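Tubulin binding cofactor C (Leishmania major, PDB 5AJ8) probably acts as a chaperone in the folding and assembly of tubulin, and is represented here by its C-terminal domain, a right-handed parallel beta-helix. Local coordinates at residues G18-I23 against A38-P43; C34-I39 against C53-V58; R66-T71 against I84-D89. The protein carries 1 engineered substitution. One frame throughout, in Å; residues are numbered along the deposited sequence.

Contact 1 of 3, residues G18-I23 against A38-P43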
ATOM      1  N   GLY A  18      -6.923  15.409  -2.168  1.00 26.00           N
ATOM      2  CA  GLY A  18      -8.242  15.317  -2.778  1.00 27.56           C
ATOM      3  C   GLY A  18      -8.333  14.701  -4.163  1.00 31.88           C
ATOM      4  O   GLY A  18      -9.412  14.718  -4.749  1.00 30.39           O
ATOM      5  N   THR A  19      -7.218  14.181  -4.689  1.00 30.79           N
ATOM      6  CA  THR A  19      -7.130  13.604  -6.037  1.00 32.08           C
ATOM      7  C   THR A  19      -6.574  12.185  -5.908  1.00 31.08           C
ATOM      8  O   THR A  19      -5.478  11.993  -5.361  1.00 29.73           O
ATOM      9  CB  THR A  19      -6.150  14.381  -6.958  1.00 35.73           C
ATOM     10  OG1 THR A  19      -6.508  15.760  -7.011  1.00 43.36           O
ATOM     11  CG2 THR A  19      -6.160  13.832  -8.398  1.00 38.80           C
ATOM     12  N   ASP A  20      -7.307  11.202  -6.431  1.00 26.82           N
ATOM     13  CA  ASP A  20      -6.827   9.838  -6.456  1.00 24.72           C
ATOM     14  C   ASP A  20      -5.502   9.715  -7.215  1.00 21.57           C
ATOM     15  O   ASP A  20      -5.329  10.337  -8.258  1.00 26.02           O
ATOM     16  CB  ASP A  20      -7.901   8.902  -7.001  1.00 25.28           C
ATOM     17  CG  ASP A  20      -9.098   8.757  -6.031  1.00 29.17           C
ATOM     18  OD1 ASP A  20      -9.105   9.429  -4.949  1.00 28.46           O
ATOM     19  OD2 ASP A  20     -10.024   7.969  -6.347  1.00 27.29           O
ATOM     20  N   LEU A  21      -4.548   8.972  -6.651  1.00 18.99           N
ATOM     21  CA  LEU A  21      -3.201   8.816  -7.253  1.00 18.61           C
ATOM     22  C   LEU A  21      -2.988   7.405  -7.817  1.00 16.55           C
ATOM     23  O   LEU A  21      -3.465   6.422  -7.236  1.00 15.70           O
ATOM     24  CB  LEU A  21      -2.111   9.116  -6.231  1.00 19.03           C
ATOM     25  CG  LEU A  21      -2.166  10.480  -5.546  1.00 21.80           C
ATOM     26  CD1 LEU A  21      -0.951  10.595  -4.638  1.00 23.71           C
ATOM     27  CD2 LEU A  21      -2.194  11.613  -6.564  1.00 24.53           C
ATOM     28  N   PHE A  22      -2.281   7.326  -8.941  1.00 15.29           N
ATOM     29  CA  PHE A  22      -1.993   6.067  -9.616  1.00 15.16           C
ATOM     30  C   PHE A  22      -0.473   5.907  -9.726  1.00 14.96           C
ATOM     31  O   PHE A  22       0.176   6.583 -10.501  1.00 16.25           O
ATOM     32  CB  PHE A  22      -2.689   6.023 -10.975  1.00 15.81           C
ATOM     33  CG  PHE A  22      -4.197   6.119 -10.871  1.00 16.01           C
ATOM     34  CD1 PHE A  22      -4.932   5.051 -10.400  1.00 15.24           C
ATOM     35  CD2 PHE A  22      -4.868   7.284 -11.201  1.00 17.60           C
ATOM     36  CE1 PHE A  22      -6.305   5.125 -10.282  1.00 15.76           C
ATOM     37  CE2 PHE A  22      -6.264   7.381 -11.071  1.00 17.55           C
ATOM     38  CZ  PHE A  22      -6.981   6.295 -10.616  1.00 16.53           C
ATOM     39  N   ILE A  23       0.088   5.044  -8.891  1.00 14.07           N
ATOM     40  CA  ILE A  23       1.537   4.883  -8.766  1.00 15.01           C
ATOM     41  C   ILE A  23       1.944   3.659  -9.573  1.00 14.61           C
ATOM     42  O   ILE A  23       1.543   2.540  -9.247  1.00 13.89           O
ATOM     43  CB  ILE A  23       1.918   4.751  -7.283  1.00 15.35           C
ATOM     44  CG1 ILE A  23       1.491   6.096  -6.612  1.00 16.38           C
ATOM     45  CG2 ILE A  23       3.404   4.404  -7.095  1.00 14.88           C
ATOM     46  CD1 ILE A  23       2.033   6.373  -5.233  1.00 17.54           C
ATOM     47  N   ALA A  38      -7.551   8.364  -2.477  1.00 15.39           N
ATOM     48  CA  ALA A  38      -7.255   6.969  -2.632  1.00 14.26           C
ATOM     49  C   ALA A  38      -5.975   6.879  -3.427  1.00 14.10           C
ATOM     50  O   ALA A  38      -5.789   7.612  -4.410  1.00 15.23           O
ATOM     51  CB  ALA A  38      -8.388   6.258  -3.361  1.00 14.22           C
ATOM     52  N   ILE A  39      -5.099   5.973  -3.022  1.00 13.37           N
ATOM     53  CA  ILE A  39      -3.805   5.800  -3.675  1.00 12.93           C
ATOM     54  C   ILE A  39      -3.694   4.353  -4.150  1.00 11.88           C
ATOM     55  O   ILE A  39      -3.688   3.443  -3.348  1.00 11.06           O
ATOM     56  CB  ILE A  39      -2.655   6.153  -2.706  1.00 13.36           C
ATOM     57  CG1 ILE A  39      -2.808   7.585  -2.196  1.00 14.24           C
ATOM     58  CG2 ILE A  39      -1.302   5.979  -3.382  1.00 13.92           C
ATOM     59  CD1 ILE A  39      -1.749   7.972  -1.178  1.00 14.52           C
ATOM     60  N   TYR A  40      -3.624   4.161  -5.460  1.00 11.80           N
ATOM     61  CA  TYR A  40      -3.586   2.835  -6.074  1.00 11.01           C
ATOM     62  C   TYR A  40      -2.195   2.584  -6.641  1.00 11.03           C
ATOM     63  O   TYR A  40      -1.799   3.266  -7.596  1.00 11.40           O
ATOM     64  CB  TYR A  40      -4.621   2.781  -7.188  1.00 11.05           C
ATOM     65  CG  TYR A  40      -6.028   2.953  -6.700  1.00 10.76           C
ATOM     66  CD1 TYR A  40      -6.689   1.909  -6.087  1.00 10.14           C
ATOM     67  CD2 TYR A  40      -6.703   4.158  -6.861  1.00 10.87           C
ATOM     68  CE1 TYR A  40      -7.969   2.062  -5.638  1.00 10.04           C
ATOM     69  CE2 TYR A  40      -7.991   4.311  -6.431  1.00 10.78           C
ATOM     70  CZ  TYR A  40      -8.616   3.268  -5.810  1.00 10.33           C
ATOM     71  OH  TYR A  40      -9.899   3.405  -5.388  1.00 10.47           O
ATOM     72  N   CYS A  41      -1.451   1.651  -6.039  1.00 10.87           N
ATOM     73  CA  CYS A  41      -0.113   1.294  -6.495  1.00 11.43           C
ATOM     74  C   CYS A  41      -0.050  -0.088  -7.162  1.00 11.76           C
ATOM     75  O   CYS A  41      -0.444  -1.103  -6.577  1.00 11.17           O
ATOM     76  CB  CYS A  41       0.906   1.298  -5.357  1.00 11.96           C
ATOM     77  SG  CYS A  41       0.845   2.721  -4.237  1.00 13.39           S
ATOM     78  N   LEU A  42       0.479  -0.119  -8.376  1.00 11.65           N
ATOM     79  CA  LEU A  42       0.898  -1.371  -8.971  1.00 12.15           C
ATOM     80  C   LEU A  42       2.047  -1.929  -8.090  1.00 11.85           C
ATOM     81  O   LEU A  42       2.684  -1.185  -7.347  1.00 11.97           O
ATOM     82  CB  LEU A  42       1.335  -1.164 -10.419  1.00 12.92           C
ATOM     83  CG  LEU A  42       0.285  -0.594 -11.383  1.00 14.05           C
ATOM     84  CD1 LEU A  42       0.839  -0.462 -12.790  1.00 14.95           C
ATOM     85  CD2 LEU A  42      -0.993  -1.434 -11.389  1.00 14.31           C
ATOM     86  N   PRO A  43       2.269  -3.250  -8.124  1.00 11.23           N
ATOM     87  CA  PRO A  43       3.298  -3.828  -7.248  1.00 11.07           C
ATOM     88  C   PRO A  43       4.663  -3.155  -7.395  1.00 10.91           C
ATOM     89  O   PRO A  43       5.097  -2.941  -8.497  1.00 11.67           O
ATOM     90  CB  PRO A  43       3.334  -5.312  -7.679  1.00 10.99           C
ATOM     91  CG  PRO A  43       1.948  -5.574  -8.199  1.00 10.87           C
ATOM     92  CD  PRO A  43       1.532  -4.293  -8.864  1.00 11.30           C
TER
HETATM   93  O   HOH W   1     -11.280   5.581  -5.691  1.00 14.57           O

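Contact 2 of 3, residues C34-I39 against C53-V58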
ATOM      1  N   CYS A  34       0.334  13.415   1.393  1.00 21.66           N
ATOM      2  CA  CYS A  34      -0.940  13.259   0.686  1.00 21.04           C
ATOM      3  C   CYS A  34      -2.102  13.165   1.684  1.00 20.66           C
ATOM      4  O   CYS A  34      -1.953  12.615   2.783  1.00 18.78           O
ATOM      5  CB  CYS A  34      -0.900  12.026  -0.207  1.00 21.41           C
ATOM      6  SG  CYS A  34       0.346  12.134  -1.470  1.00 22.43           S
ATOM      7  N   ALA A  35      -3.255  13.686   1.277  1.00 18.94           N
ATOM      8  CA  ALA A  35      -4.446  13.739   2.134  1.00 17.77           C
ATOM      9  C   ALA A  35      -5.737  13.580   1.350  1.00 16.82           C
ATOM     10  O   ALA A  35      -5.809  13.982   0.188  1.00 15.90           O
ATOM     11  CB  ALA A  35      -4.478  15.043   2.929  1.00 17.76           C
ATOM     12  N   ASP A  36      -6.734  12.955   1.991  1.00 17.35           N
ATOM     13  CA  ASP A  36      -8.106  12.908   1.480  1.00 18.20           C
ATOM     14  C   ASP A  36      -8.141  12.319   0.069  1.00 19.06           C
ATOM     15  O   ASP A  36      -8.668  12.924  -0.864  1.00 19.59           O
ATOM     16  CB  ASP A  36      -8.714  14.323   1.435  1.00 19.46           C
ATOM     17  CG  ASP A  36      -8.595  15.073   2.769  1.00 20.98           C
ATOM     18  OD1 ASP A  36      -8.507  14.450   3.849  1.00 20.10           O
ATOM     19  OD2 ASP A  36      -8.603  16.320   2.736  1.00 25.85           O
ATOM     20  N   CYS A  37      -7.558  11.155  -0.107  1.00 18.49           N
ATOM     21  CA  CYS A  37      -7.591  10.523  -1.423  1.00 19.10           C
ATOM     22  C   CYS A  37      -7.371   9.023  -1.335  1.00 16.71           C
ATOM     23  O   CYS A  37      -7.099   8.495  -0.265  1.00 14.94           O
ATOM     24  CB  CYS A  37      -6.569  11.161  -2.363  1.00 20.52           C
ATOM     25  SG  CYS A  37      -4.850  10.974  -1.885  1.00 19.66           S
ATOM     26  N   ALA A  38      -7.551   8.364  -2.477  1.00 15.39           N
ATOM     27  CA  ALA A  38      -7.255   6.969  -2.632  1.00 14.26           C
ATOM     28  C   ALA A  38      -5.975   6.879  -3.427  1.00 14.10           C
ATOM     29  O   ALA A  38      -5.789   7.612  -4.410  1.00 15.23           O
ATOM     30  CB  ALA A  38      -8.388   6.258  -3.361  1.00 14.22           C
ATOM     31  N   ILE A  39      -5.099   5.973  -3.022  1.00 13.37           N
ATOM     32  CA  ILE A  39      -3.805   5.800  -3.675  1.00 12.93           C
ATOM     33  C   ILE A  39      -3.694   4.353  -4.150  1.00 11.88           C
ATOM     34  O   ILE A  39      -3.688   3.443  -3.348  1.00 11.06           O
ATOM     35  CB  ILE A  39      -2.655   6.153  -2.706  1.00 13.36           C
ATOM     36  CG1 ILE A  39      -2.808   7.585  -2.196  1.00 14.24           C
ATOM     37  CG2 ILE A  39      -1.302   5.979  -3.382  1.00 13.92           C
ATOM     38  CD1 ILE A  39      -1.749   7.972  -1.178  1.00 14.52           C
ATOM     39  N   CYS A  53       1.040  11.456   5.739  1.00 14.77           N
ATOM     40  CA  CYS A  53      -0.201  11.280   5.019  1.00 15.28           C
ATOM     41  C   CYS A  53      -1.332  11.150   6.017  1.00 14.04           C
ATOM     42  O   CYS A  53      -1.155  10.544   7.071  1.00 14.89           O
ATOM     43  CB  CYS A  53      -0.146  10.034   4.129  1.00 15.28           C
ATOM     44  SG  CYS A  53       1.021  10.152   2.766  1.00 17.61           S
ATOM     45  N   THR A  54      -2.487  11.709   5.676  0.50 13.65           N
ATOM     46  CA  THR A  54      -3.673  11.628   6.520  0.50 13.35           C
ATOM     47  C   THR A  54      -4.927  11.370   5.689  0.50 13.23           C
ATOM     48  O   THR A  54      -5.087  11.908   4.587  0.50 13.08           O
ATOM     49  CB  THR A  54      -3.936  12.931   7.296  0.50 14.28           C
ATOM     50  OG1 THR A  54      -3.950  14.042   6.389  0.50 14.49           O
ATOM     51  CG2 THR A  54      -2.870  13.147   8.368  0.50 14.84           C
ATOM     52  N   ASN A  55      -5.820  10.554   6.238  1.00 12.79           N
ATOM     53  CA  ASN A  55      -7.142  10.307   5.643  1.00 12.76           C
ATOM     54  C   ASN A  55      -7.030   9.814   4.210  1.00 12.70           C
ATOM     55  O   ASN A  55      -7.615  10.382   3.303  1.00 13.28           O
ATOM     56  CB  ASN A  55      -7.990  11.576   5.718  1.00 12.89           C
ATOM     57  CG  ASN A  55      -9.429  11.352   5.302  1.00 12.79           C
ATOM     58  OD1 ASN A  55      -9.980  10.252   5.444  1.00 12.14           O
ATOM     59  ND2 ASN A  55     -10.058  12.406   4.804  1.00 13.07           N
ATOM     60  N   CYS A  56      -6.215   8.778   4.009  1.00 12.55           N
ATOM     61  CA  CYS A  56      -6.035   8.192   2.688  1.00 12.40           C
ATOM     62  C   CYS A  56      -6.371   6.722   2.750  1.00 11.87           C
ATOM     63  O   CYS A  56      -6.225   6.100   3.792  1.00 10.95           O
ATOM     64  CB  CYS A  56      -4.590   8.348   2.183  1.00 12.65           C
ATOM     65  SG  CYS A  56      -4.066  10.027   1.846  1.00 14.45           S
ATOM     66  N   ARG A  57      -6.828   6.185   1.615  1.00 12.85           N
ATOM     67  CA  ARG A  57      -6.981   4.747   1.413  1.00 13.20           C
ATOM     68  C   ARG A  57      -5.898   4.340   0.421  1.00 12.09           C
ATOM     69  O   ARG A  57      -5.858   4.875  -0.683  1.00 12.16           O
ATOM     70  CB  ARG A  57      -8.374   4.441   0.820  1.00 14.54           C
ATOM     71  CG  ARG A  57      -9.502   4.198   1.785  1.00 16.37           C
ATOM     72  CD  ARG A  57      -9.789   5.394   2.659  1.00 18.27           C
ATOM     73  NE  ARG A  57      -9.925   6.657   1.934  1.00 19.17           N
ATOM     74  CZ  ARG A  57      -9.836   7.847   2.529  1.00 21.20           C
ATOM     75  NH1 ARG A  57      -9.630   7.930   3.856  1.00 16.65           N
ATOM     76  NH2 ARG A  57      -9.950   8.960   1.788  1.00 24.69           N
ATOM     77  N   VAL A  58      -5.026   3.408   0.807  1.00 11.67           N
ATOM     78  CA  VAL A  58      -3.834   3.051   0.028  1.00 10.84           C
ATOM     79  C   VAL A  58      -3.804   1.559  -0.299  1.00 11.10           C
ATOM     80  O   VAL A  58      -4.034   0.735   0.585  1.00 10.25           O
ATOM     81  CB  VAL A  58      -2.583   3.416   0.813  1.00 11.16           C
ATOM     82  CG1 VAL A  58      -1.314   3.206   0.004  1.00 11.12           C
ATOM     83  CG2 VAL A  58      -2.677   4.868   1.265  1.00 11.89           C
TER

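Contact 3 of 3, residues R66-T71 against I84-D89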
ATOM      1  N   ARG A  66       7.065   1.043   5.026  1.00 12.12           N
ATOM      2  CA  ARG A  66       7.266   1.854   6.224  1.00 13.78           C
ATOM      3  C   ARG A  66       6.420   3.124   6.194  1.00 13.17           C
ATOM      4  O   ARG A  66       6.368   3.833   5.195  1.00 12.51           O
ATOM      5  CB  ARG A  66       8.742   2.188   6.421  1.00 15.01           C
ATOM      6  CG  ARG A  66       8.994   3.015   7.681  1.00 17.66           C
ATOM      7  CD  ARG A  66      10.349   2.727   8.304  1.00 20.50           C
ATOM      8  NE  ARG A  66      10.585   3.467   9.555  1.00 21.78           N
ATOM      9  CZ  ARG A  66      11.595   3.213  10.389  1.00 25.49           C
ATOM     10  NH1 ARG A  66      12.455   2.219  10.146  1.00 26.97           N
ATOM     11  NH2 ARG A  66      11.767   3.952  11.464  1.00 26.96           N
ATOM     12  N   LEU A  67       5.777   3.411   7.306  1.00 13.53           N
ATOM     13  CA  LEU A  67       4.956   4.617   7.433  1.00 14.87           C
ATOM     14  C   LEU A  67       5.403   5.466   8.632  1.00 15.28           C
ATOM     15  O   LEU A  67       5.652   4.944   9.717  1.00 17.48           O
ATOM     16  CB  LEU A  67       3.481   4.264   7.555  1.00 14.84           C
ATOM     17  CG  LEU A  67       2.866   3.587   6.325  1.00 16.32           C
ATOM     18  CD1 LEU A  67       2.691   2.109   6.585  1.00 16.59           C
ATOM     19  CD2 LEU A  67       1.522   4.198   6.000  1.00 18.30           C
ATOM     20  N   LYS A  68       5.491   6.773   8.424  1.00 15.41           N
ATOM     21  CA  LYS A  68       5.928   7.688   9.471  1.00 16.31           C
ATOM     22  C   LYS A  68       5.016   8.912   9.502  1.00 14.40           C
ATOM     23  O   LYS A  68       4.776   9.530   8.484  1.00 13.78           O
ATOM     24  CB  LYS A  68       7.370   8.139   9.258  1.00 17.86           C
ATOM     25  CG  LYS A  68       7.841   9.124  10.310  1.00 22.94           C
ATOM     26  CD  LYS A  68       9.337   9.367  10.264  1.00 29.79           C
ATOM     27  CE  LYS A  68       9.756  10.259  11.421  1.00 34.78           C
ATOM     28  NZ  LYS A  68      11.196  10.615  11.311  1.00 41.44           N
ATOM     29  N   GLY A  69       4.536   9.260  10.682  1.00 14.80           N
ATOM     30  CA  GLY A  69       3.753  10.478  10.865  1.00 15.82           C
ATOM     31  C   GLY A  69       2.430  10.464  10.132  1.00 15.82           C
ATOM     32  O   GLY A  69       1.967  11.516   9.709  1.00 18.53           O
ATOM     33  N   CYS A  70       1.812   9.292  10.006  1.00 14.60           N
ATOM     34  CA  CYS A  70       0.531   9.150   9.304  1.00 14.38           C
ATOM     35  C   CYS A  70      -0.656   8.932  10.279  1.00 13.04           C
ATOM     36  O   CYS A  70      -0.501   8.310  11.303  1.00 12.06           O
ATOM     37  CB  CYS A  70       0.609   7.985   8.314  1.00 14.82           C
ATOM     38  SG  CYS A  70       1.844   8.183   6.984  1.00 16.78           S
ATOM     39  N   THR A  71      -1.828   9.441   9.921  0.50 12.90           N
ATOM     40  CA  THR A  71      -3.027   9.296  10.738  0.50 12.78           C
ATOM     41  C   THR A  71      -4.230   8.943   9.859  0.50 12.21           C
ATOM     42  O   THR A  71      -4.368   9.482   8.763  0.50 12.10           O
ATOM     43  CB  THR A  71      -3.256  10.572  11.571  0.50 14.03           C
ATOM     44  OG1 THR A  71      -4.563  10.564  12.165  0.50 14.93           O
ATOM     45  CG2 THR A  71      -3.100  11.794  10.712  0.50 14.74           C
ATOM     46  N   ILE A  84       6.224  -1.588   9.015  1.00 11.71           N
ATOM     47  CA  ILE A  84       6.700  -0.843  10.185  1.00 13.00           C
ATOM     48  C   ILE A  84       5.965   0.496  10.234  1.00 12.73           C
ATOM     49  O   ILE A  84       5.906   1.207   9.228  1.00 11.22           O
ATOM     50  CB  ILE A  84       8.231  -0.589  10.120  1.00 15.63           C
ATOM     51  CG1 ILE A  84       9.002  -1.917  10.137  1.00 17.67           C
ATOM     52  CG2 ILE A  84       8.685   0.261  11.292  1.00 18.75           C
ATOM     53  CD1 ILE A  84      10.505  -1.798   9.948  1.00 19.36           C
ATOM     54  N   ILE A  85       5.444   0.862  11.399  1.00 12.18           N
ATOM     55  CA  ILE A  85       4.924   2.214  11.587  1.00 13.03           C
ATOM     56  C   ILE A  85       5.673   2.951  12.685  1.00 13.31           C
ATOM     57  O   ILE A  85       6.302   2.339  13.552  1.00 13.10           O
ATOM     58  CB  ILE A  85       3.413   2.234  11.871  1.00 13.66           C
ATOM     59  CG1 ILE A  85       3.054   1.473  13.146  1.00 14.39           C
ATOM     60  CG2 ILE A  85       2.658   1.654  10.696  1.00 12.72           C
ATOM     61  CD1 ILE A  85       1.600   1.637  13.554  1.00 15.31           C
ATOM     62  N   GLU A  86       5.612   4.275  12.610  0.70 13.35           N
ATOM     63  CA  GLU A  86       6.316   5.158  13.518  0.70 14.31           C
ATOM     64  C   GLU A  86       5.581   6.492  13.612  0.70 14.50           C
ATOM     65  O   GLU A  86       5.371   7.152  12.594  0.70 13.72           O
ATOM     66  CB  GLU A  86       7.734   5.414  13.016  0.70 15.07           C
ATOM     67  CG  GLU A  86       8.568   6.242  13.968  0.70 16.38           C
ATOM     68  CD  GLU A  86       9.935   6.627  13.427  0.70 17.87           C
ATOM     69  OE1 GLU A  86      10.273   6.266  12.268  0.70 18.57           O
ATOM     70  OE2 GLU A  86      10.682   7.295  14.188  0.70 19.12           O
ATOM     71  N   GLU A  87       5.195   6.891  14.824  1.00 15.19           N
ATOM     72  CA  GLU A  87       4.391   8.104  15.012  1.00 16.30           C
ATOM     73  C   GLU A  87       3.128   8.083  14.113  1.00 15.28           C
ATOM     74  O   GLU A  87       2.823   9.061  13.431  1.00 16.07           O
ATOM     75  CB  GLU A  87       5.258   9.349  14.769  1.00 19.01           C
ATOM     76  CG  GLU A  87       6.221   9.624  15.930  1.00 25.24           C
ATOM     77  CD  GLU A  87       7.438  10.473  15.562  1.00 33.73           C
ATOM     78  OE1 GLU A  87       7.488  11.074  14.467  1.00 46.74           O
ATOM     79  OE2 GLU A  87       8.382  10.524  16.376  1.00 44.10           O
ATOM     80  N   CYS A  88       2.435   6.937  14.099  1.00 13.94           N
ATOM     81  CA  CYS A  88       1.197   6.763  13.343  1.00 13.45           C
ATOM     82  C   CYS A  88       0.065   6.457  14.298  1.00 13.85           C
ATOM     83  O   CYS A  88       0.285   5.974  15.408  1.00 13.25           O
ATOM     84  CB  CYS A  88       1.324   5.649  12.307  1.00 11.86           C
ATOM     85  SG  CYS A  88       2.498   5.965  10.983  1.00 12.01           S
ATOM     86  N   ASP A  89      -1.157   6.725  13.869  1.00 14.53           N
ATOM     87  CA  ASP A  89      -2.328   6.420  14.703  1.00 15.10           C
ATOM     88  C   ASP A  89      -3.536   6.267  13.813  1.00 13.16           C
ATOM     89  O   ASP A  89      -3.570   6.844  12.747  1.00 12.62           O
ATOM     90  CB  ASP A  89      -2.576   7.533  15.740  1.00 17.37           C
ATOM     91  CG  ASP A  89      -3.604   7.128  16.831  1.00 19.62           C
ATOM     92  OD1 ASP A  89      -3.517   6.037  17.445  1.00 18.87           O
ATOM     93  OD2 ASP A  89      -4.513   7.940  17.091  1.00 28.03           O
TER

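Contact 1 of 3, residues G18-I23 against A38-P43
F22 and Y40 both set CG beside the backbone N and anti to the carbonyl carbon (chi1 -61° and -63°), and from these matching rotations the two rings run alongside each other. Their planes are within 14° of parallel but offset so much that they meet mainly through F22 CE1 and Y40 CD2, 3.6 Å apart. The rings of Y59 and W99 also meet that of Y40, and Y40 OH bonds to S164 and R162, which suits tyrosine to a place with an apolar flank and a polar tip. D20 works at the start of the pairing. Its OD1 accepts A38 N at 3.1 Å, met from above the carboxylate plane, and so takes the position that T19 O would hold in a regular parallel sheet. A water 2.8 Å from D20 OD2 also bonds to Y40 OH. The strands 21-23 and 38-41 belong to successive coils of the right-handed parallel beta-helix of this family, stacked in register with backbone bonds such as Y40 N to L21 O at 2.9 Å. On the face opposite F22 and Y40, the side chains of L21, I23, I39 and C41 point into the helix interior, where branched and sulphur-bearing chains fill space without needing a polar partner. I23 CD1 reaches I39 CG2 at 3.8 Å, while I23 CB lies 3.8 Å from C41 SG. L21 continues this packing onto C34, and I23 onto V29 and I31. At the outer edge of strand 21-23, F22 N bonds to T172 OG1.

Contact 2 of 3, residues C34-I39 against C53-V58
I39 and V58 run alongside each other into the helix interior at the tight, buried end of this contact, with I39 CD1 against V58 CG2 at 4.1 Å. Their strands are drawn together by a short bond from I39 N to R57 O, 2.7 Å. The interior lining continues with C37 and C56, whose sulphurs touch at 3.9 Å as packed thiols. C37 SG sits between its backbone N and carbonyl carbon, chi1 64°, a rotation that places it on C56 SG. Cysteine is small enough for the inside of a corner, and its sulphur tolerates nearby backbone polar groups: C56 SG lies 3.5 Å from C34 O, an oxygen that accepts T54 N, and C53 SG receives a weak bond from C34 N. The solvent side is held differently. D36 and N55 are the corner residues of successive beta-helix coils, both with positive phi, a conformation that asparagine and aspartate adopt more readily than most residues. N55 ND2 donates to D36 OD1 at 2.7 Å, approaching from above the carboxylate plane, with the amide and carboxylate planes 68° apart. N55 OD1 accepts R57 NH1 at 2.8 Å, the nitrogen standing above the amide carbonyl plane while OD1 lies in the guanidinium plane. Bends at chi2 and chi3 place CD and NE of R57 back toward the corner, where NH2 lies 3.5 Å from C37 O. Beyond the pair, strand 21-23 adjoins strand 38-41 on one side, and strand 73-79 adjoins 56-62 on the other, with L73 on C56, D74 on R57 and M75 on V58.

Contact 3 of 3, residues R66-T71 against I84-D89
R66, L67 and K68 pair in parallel with I84, I85 and E86, the two short strands lying 4.8 Å apart with their axes at 8° and bonded through L67 N to I84 O and G69 N to E86 O. On the outer face, E86 CG is anti to the backbone N (chi1 -176°) and its chain is extended beyond CG. In one conformer its OE1 forms a salt bridge with R66 NH2 at 2.9 Å: the carboxylate oxygen lies in the guanidinium plane, while the nitrogen meets OE1 from 51° above the carboxylate plane. I84 CG2 sits over one guanidinium face, 4.0 Å above it and offset toward the rim, so the arginine couples charge at its edge with apolar packing over a face. K68 extends alongside this conformer, its CD 3.8 Å from E86 OE1, but NZ stays 4.4 Å from OE2, beyond salt-bridge distance, where any attraction would be weaker. Long, flexible charged chains suit this partly exposed face. These segments form a strand and corner of two adjacent coils of the right-handed parallel beta-helix, and the chain turns where G69 and E87 both take positive phi. Glycine accepts that backbone readily; E87 takes it too, its OE1 lying near K68 CE. Inside the corner the chemistry changes to sulphur and aliphatic groups. C88 SG accepts the backbone N of C70 at 3.5 Å, so the sulphur gives that amide an acceptor while also packing against L67 CB at 4.0 Å. L67 CD1 reaches I85 CG2 at 4.1 Å, and L67 goes on to meet M91, L73 and M75. Past the corner D89 N bonds to C70 O, while D89 OD1 is taken up by H152. At the other end, F142 packs against R66 and I84.

Contacts 1 and 2 share strand 38-41, with A38 and I39 common to both, and strands 21-23, 38-41 and 56-62 are neighbours in one sheet. Contact 3 lies in the other sheet of the beta-helix, which contact 2 also reaches through residues 34-35 before its corner; its centre is about 19 Å from that of contact 1. It meets contact 2 at the corners, where C53 and N55 probably bond to the backbone of T71. Contact 1 is the most buried, dominated by interior aliphatics and aromatic rings. Contacts 2 and 3 are partly buried: each places cysteine sulphur inside a corner and polar side chains outside, an aspartate-asparagine-arginine chain of bonds in contact 2, a salt bridge in contact 3.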